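Local coordinates for protein catechol 1,2-dioxygenase (Burkholderia ambifaria, PDB 5VXT) that probably uses a bound iron(III) ion to cleave the ring of catechol between its two hydroxyl-bearing carbons, inserting both atoms of dioxygen, at residues P129-A141 with A200-V212. Sequence-based numbering, arbitrary orientation.
Sequences PVRDGVAKIDLDA and ADGKYEFRTLMPV
V134 lays its CG1 methyl over one face of the R207 guanidinium, 3.8 Å from NE, while its CG2 runs alongside E205 and meets E205 CB at 3.6 Å. The same guanidinium presents its NE–NH2 edge to E205 in a salt bridge, both nitrogens gripping OE2 from one side of the carboxylate plane; R207 NE–E205 OE2 is 3.0 Å. Beneath these side chains, strand 134-136 runs parallel to strand 203-209 at its sheet's margin: A135 N donates to E205 O, R207 N to A135 O (2.8 Å) and I137 N to R207 O. A135 and F206 point to the opposite face, where both touch V196 of the other sheet. I137 brings CG2 to the edge of the F206 ring, 4.0 Å from CD1, and its CG1, set between the backbone N and the carbonyl carbon (chi1 68°), presses on T208 CB at a tight 3.5 Å; T208 OG1 is hydrogen-bonded to H171. D138 crosses L209 at about a right angle, D138 OD2 lying 3.6 Å from L209 CG, while K136 NZ forms a salt bridge with D138 OD1. The paired segments thus divide their chemistry: apolar groups close the sandwich interior; outside, charges probably offset one another, E205 probably limiting guanidinium rotation, with NH1 weakly bonded to L288 O.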
loop_
_atom_site.group_PDB
_atom_site.type_symbol
_atom_site.label_atom_id
_atom_site.label_comp_id
_atom_site.label_asym_id
_atom_site.label_seq_id
_atom_site.Cartn_x
_atom_site.Cartn_y
_atom_site.Cartn_z
ATOM N N PRO B 129 -25.480 -21.237 -3.970
ATOM C CA PRO B 129 -26.539 -22.134 -3.496
ATOM C C PRO B 129 -25.990 -23.536 -3.286
ATOM O O PRO B 129 -25.278 -24.079 -4.134
ATOM C CB PRO B 129 -27.574 -22.088 -4.626
ATOM C CG PRO B 129 -26.776 -21.749 -5.840
ATOM C CD PRO B 129 -25.706 -20.800 -5.360
ATOM N N VAL B 130 -26.314 -24.113 -2.136
ATOM C CA VAL B 130 -25.762 -25.399 -1.731
ATOM C C VAL B 130 -26.613 -26.504 -2.337
ATOM O O VAL B 130 -27.830 -26.544 -2.129
ATOM C CB VAL B 130 -25.705 -25.520 -0.201
ATOM C CG1 VAL B 130 -25.014 -26.810 0.196
ATOM C CG2 VAL B 130 -24.998 -24.310 0.403
ATOM N N ARG B 131 -25.977 -27.394 -3.090
ATOM C CA ARG B 131 -26.651 -28.536 -3.688
ATOM C C ARG B 131 -26.375 -29.795 -2.880
ATOM O O ARG B 131 -25.360 -29.908 -2.190
ATOM C CB ARG B 131 -26.198 -28.756 -5.133
ATOM C CG ARG B 131 -26.287 -27.535 -6.024
ATOM C CD ARG B 131 -27.629 -26.853 -5.896
ATOM N NE ARG B 131 -27.800 -25.817 -6.908
ATOM C CZ ARG B 131 -28.769 -24.908 -6.888
ATOM N NH1 ARG B 131 -29.653 -24.900 -5.899
ATOM N NH2 ARG B 131 -28.849 -24.005 -7.855
ATOM N N ASP B 132 -27.291 -30.753 -2.979
ATOM C CA ASP B 132 -27.106 -32.060 -2.360
ATOM C C ASP B 132 -26.257 -32.921 -3.282
ATOM O O ASP B 132 -26.690 -33.271 -4.381
ATOM C CB ASP B 132 -28.455 -32.724 -2.095
ATOM C CG ASP B 132 -29.033 -32.348 -0.747
ATOM O OD1 ASP B 132 -28.253 -31.919 0.129
ATOM O OD2 ASP B 132 -30.263 -32.498 -0.558
ATOM N N GLY B 133 -25.036 -33.237 -2.854
ATOM C CA GLY B 133 -24.210 -34.220 -3.530
ATOM C C GLY B 133 -23.583 -33.854 -4.864
ATOM O O GLY B 133 -22.458 -34.280 -5.146
ATOM N N VAL B 134 -24.290 -33.112 -5.715
ATOM C CA VAL B 134 -23.812 -32.803 -7.062
ATOM C C VAL B 134 -24.241 -31.387 -7.423
ATOM O O VAL B 134 -25.365 -30.975 -7.125
ATOM C CB VAL B 134 -24.341 -33.808 -8.114
ATOM C CG1 VAL B 134 -23.946 -33.374 -9.517
ATOM C CG2 VAL B 134 -23.825 -35.220 -7.845
ATOM N N ALA B 135 -23.339 -30.635 -8.055
ATOM C CA ALA B 135 -23.665 -29.314 -8.574
ATOM C C ALA B 135 -23.146 -29.182 -9.996
ATOM O O ALA B 135 -21.993 -29.524 -10.275
ATOM C CB ALA B 135 -23.077 -28.198 -7.697
ATOM N N LYS B 136 -23.997 -28.690 -10.890
ATOM C CA LYS B 136 -23.578 -28.240 -12.212
ATOM C C LYS B 136 -23.397 -26.731 -12.133
ATOM O O LYS B 136 -24.363 -25.995 -11.911
ATOM C CB LYS B 136 -24.599 -28.614 -13.280
ATOM C CG LYS B 136 -24.141 -28.267 -14.683
ATOM C CD LYS B 136 -25.158 -28.691 -15.723
ATOM C CE LYS B 136 -24.609 -28.489 -17.125
ATOM N NZ LYS B 136 -24.209 -27.079 -17.364
ATOM N N ILE B 137 -22.163 -26.267 -12.304
ATOM C CA ILE B 137 -21.818 -24.904 -11.932
ATOM C C ILE B 137 -21.499 -24.021 -13.127
ATOM O O ILE B 137 -21.291 -22.812 -12.940
ATOM C CB ILE B 137 -20.661 -24.880 -10.916
ATOM C CG1 ILE B 137 -19.362 -25.345 -11.561
ATOM C CG2 ILE B 137 -20.991 -25.768 -9.725
ATOM C CD1 ILE B 137 -18.183 -25.353 -10.600
ATOM N N ASP B 138 -21.481 -24.556 -14.346
ATOM C CA ASP B 138 -21.281 -23.705 -15.519
ATOM C C ASP B 138 -22.648 -23.195 -15.975
ATOM O O ASP B 138 -23.405 -23.899 -16.648
ATOM C CB ASP B 138 -20.517 -24.436 -16.623
ATOM C CG ASP B 138 -21.278 -25.599 -17.216
ATOM O OD1 ASP B 138 -21.616 -26.545 -16.472
ATOM O OD2 ASP B 138 -21.533 -25.554 -18.437
ATOM N N LEU B 139 -22.969 -21.959 -15.590
ATOM C CA LEU B 139 -24.251 -21.351 -15.922
ATOM C C LEU B 139 -24.254 -20.679 -17.285
ATOM O O LEU B 139 -25.317 -20.565 -17.905
ATOM C CB LEU B 139 -24.636 -20.317 -14.857
ATOM C CG LEU B 139 -24.710 -20.817 -13.415
ATOM C CD1 LEU B 139 -24.999 -19.664 -12.459
ATOM C CD2 LEU B 139 -25.762 -21.907 -13.288
ATOM N N ASP B 140 -23.094 -20.232 -17.761
ATOM C CA ASP B 140 -22.988 -19.426 -18.968
ATOM C C ASP B 140 -22.288 -20.205 -20.070
ATOM O O ASP B 140 -21.352 -20.965 -19.809
ATOM C CB ASP B 140 -22.225 -18.125 -18.691
ATOM C CG ASP B 140 -22.887 -17.279 -17.621
ATOM O OD1 ASP B 140 -24.095 -17.478 -17.388
ATOM O OD2 ASP B 140 -22.202 -16.422 -17.015
ATOM N N ALA B 141 -22.749 -20.004 -21.302
ATOM C CA ALA B 141 -22.137 -20.653 -22.452
ATOM C C ALA B 141 -20.680 -20.231 -22.597
ATOM O O ALA B 141 -20.348 -19.045 -22.506
ATOM C CB ALA B 141 -22.920 -20.310 -23.720
ATOM N N ALA B 200 -24.240 -39.130 3.348
ATOM C CA ALA B 200 -23.611 -40.085 4.249
ATOM C C ALA B 200 -22.399 -40.763 3.622
ATOM O O ALA B 200 -21.515 -41.215 4.358
ATOM C CB ALA B 200 -24.630 -41.140 4.687
ATOM N N ASP B 201 -22.341 -40.852 2.289
ATOM C CA ASP B 201 -21.228 -41.488 1.591
ATOM C C ASP B 201 -20.048 -40.551 1.369
ATOM O O ASP B 201 -19.088 -40.944 0.696
ATOM C CB ASP B 201 -21.679 -42.043 0.233
ATOM C CG ASP B 201 -22.288 -40.983 -0.670
ATOM O OD1 ASP B 201 -22.311 -39.794 -0.283
ATOM O OD2 ASP B 201 -22.757 -41.345 -1.772
ATOM N N GLY B 202 -20.113 -39.330 1.895
ATOM C CA GLY B 202 -19.045 -38.362 1.743
ATOM C C GLY B 202 -18.750 -37.905 0.330
ATOM O O GLY B 202 -17.744 -37.218 0.119
ATOM N N LYS B 203 -19.593 -38.235 -0.643
ATOM C CA LYS B 203 -19.291 -37.972 -2.045
ATOM C C LYS B 203 -19.723 -36.571 -2.456
ATOM O O LYS B 203 -20.783 -36.089 -2.052
ATOM C CB LYS B 203 -19.967 -39.006 -2.952
ATOM C CG LYS B 203 -19.438 -40.425 -2.782
ATOM C CD LYS B 203 -20.137 -41.427 -3.717
ATOM C CE LYS B 203 -19.402 -41.595 -5.041
ATOM N NZ LYS B 203 -20.090 -42.557 -5.950
ATOM N N TYR B 204 -18.884 -35.924 -3.262
ATOM C CA TYR B 204 -19.161 -34.625 -3.858
ATOM C C TYR B 204 -18.948 -34.745 -5.361
ATOM O O TYR B 204 -18.167 -35.576 -5.828
ATOM C CB TYR B 204 -18.245 -33.517 -3.277
ATOM C CG TYR B 204 -16.882 -33.512 -3.924
ATOM C CD1 TYR B 204 -15.867 -34.319 -3.441
ATOM C CD2 TYR B 204 -16.620 -32.716 -5.040
ATOM C CE1 TYR B 204 -14.626 -34.343 -4.048
ATOM C CE2 TYR B 204 -15.385 -32.736 -5.657
ATOM C CZ TYR B 204 -14.391 -33.555 -5.158
ATOM O OH TYR B 204 -13.153 -33.581 -5.759
ATOM N N GLU B 205 -19.624 -33.898 -6.130
ATOM C CA GLU B 205 -19.392 -33.906 -7.569
ATOM C C GLU B 205 -19.706 -32.541 -8.153
ATOM O O GLU B 205 -20.745 -31.951 -7.841
ATOM C CB GLU B 205 -20.237 -34.982 -8.258
ATOM C CG GLU B 205 -19.964 -35.103 -9.740
ATOM C CD GLU B 205 -20.611 -36.338 -10.330
ATOM O OE1 GLU B 205 -21.020 -37.219 -9.543
ATOM O OE2 GLU B 205 -20.711 -36.421 -11.570
ATOM N N PHE B 206 -18.803 -32.040 -8.993
ATOM C CA PHE B 206 -19.004 -30.800 -9.725
ATOM C C PHE B 206 -18.974 -31.100 -11.215
ATOM O O PHE B 206 -18.080 -31.802 -11.695
ATOM C CB PHE B 206 -17.938 -29.751 -9.370
ATOM C CG PHE B 206 -17.996 -29.302 -7.945
ATOM C CD1 PHE B 206 -18.920 -28.352 -7.539
ATOM C CD2 PHE B 206 -17.128 -29.829 -7.004
ATOM C CE1 PHE B 206 -18.974 -27.937 -6.221
ATOM C CE2 PHE B 206 -17.176 -29.417 -5.684
ATOM C CZ PHE B 206 -18.102 -28.471 -5.292
ATOM N N ARG B 207 -19.963 -30.588 -11.933
ATOM C CA ARG B 207 -20.019 -30.684 -13.383
ATOM C C ARG B 207 -19.873 -29.278 -13.941
ATOM O O ARG B 207 -20.659 -28.385 -13.609
ATOM C CB ARG B 207 -21.315 -31.354 -13.830
ATOM C CG ARG B 207 -21.404 -32.762 -13.282
ATOM C CD ARG B 207 -22.714 -33.443 -13.591
ATOM N NE ARG B 207 -22.799 -34.735 -12.914
ATOM C CZ ARG B 207 -23.884 -35.501 -12.899
ATOM N NH1 ARG B 207 -24.981 -35.104 -13.525
ATOM N NH2 ARG B 207 -23.872 -36.663 -12.258
ATOM N N THR B 208 -18.849 -29.079 -14.760
ATOM C CA THR B 208 -18.418 -27.735 -15.102
ATOM C C THR B 208 -17.674 -27.813 -16.430
ATOM O O THR B 208 -17.838 -28.780 -17.186
ATOM C CB THR B 208 -17.572 -27.148 -13.956
ATOM O OG1 THR B 208 -17.124 -25.834 -14.303
ATOM C CG2 THR B 208 -16.362 -28.028 -13.653
ATOM N N LEU B 209 -16.867 -26.800 -16.715
ATOM C CA LEU B 209 -16.042 -26.754 -17.911
ATOM C C LEU B 209 -14.587 -26.518 -17.513
ATOM O O LEU B 209 -14.288 -26.024 -16.422
ATOM C CB LEU B 209 -16.523 -25.663 -18.877
ATOM C CG LEU B 209 -18.002 -25.681 -19.272
ATOM C CD1 LEU B 209 -18.362 -24.455 -20.108
ATOM C CD2 LEU B 209 -18.355 -26.965 -20.023
ATOM N N MET B 210 -13.687 -26.891 -18.411
ATOM C CA MET B 210 -12.259 -26.870 -18.107
ATOM C C MET B 210 -11.734 -25.435 -18.038
ATOM O O MET B 210 -11.870 -24.684 -19.014
ATOM C CB MET B 210 -11.509 -27.663 -19.179
ATOM C CG MET B 210 -9.997 -27.592 -19.074
ATOM S SD MET B 210 -9.391 -28.551 -17.683
ATOM C CE MET B 210 -10.049 -30.156 -18.117
ATOM N N PRO B 211 -11.128 -25.016 -16.928
ATOM C CA PRO B 211 -10.555 -23.670 -16.866
ATOM C C PRO B 211 -9.251 -23.579 -17.641
ATOM O O PRO B 211 -8.614 -24.581 -17.959
ATOM C CB PRO B 211 -10.300 -23.464 -15.370
ATOM C CG PRO B 211 -9.981 -24.831 -14.884
ATOM C CD PRO B 211 -10.905 -25.752 -15.669
ATOM N N VAL B 212 -8.855 -22.337 -17.927
ATOM C CA VAL B 212 -7.530 -22.027 -18.445
ATOM C C VAL B 212 -6.868 -21.068 -17.459
ATOM O O VAL B 212 -7.531 -20.423 -16.644
ATOM C CB VAL B 212 -7.575 -21.422 -19.866
ATOM C CG1 VAL B 212 -7.970 -19.962 -19.808
ATOM C CG2 VAL B 212 -6.234 -21.592 -20.572
#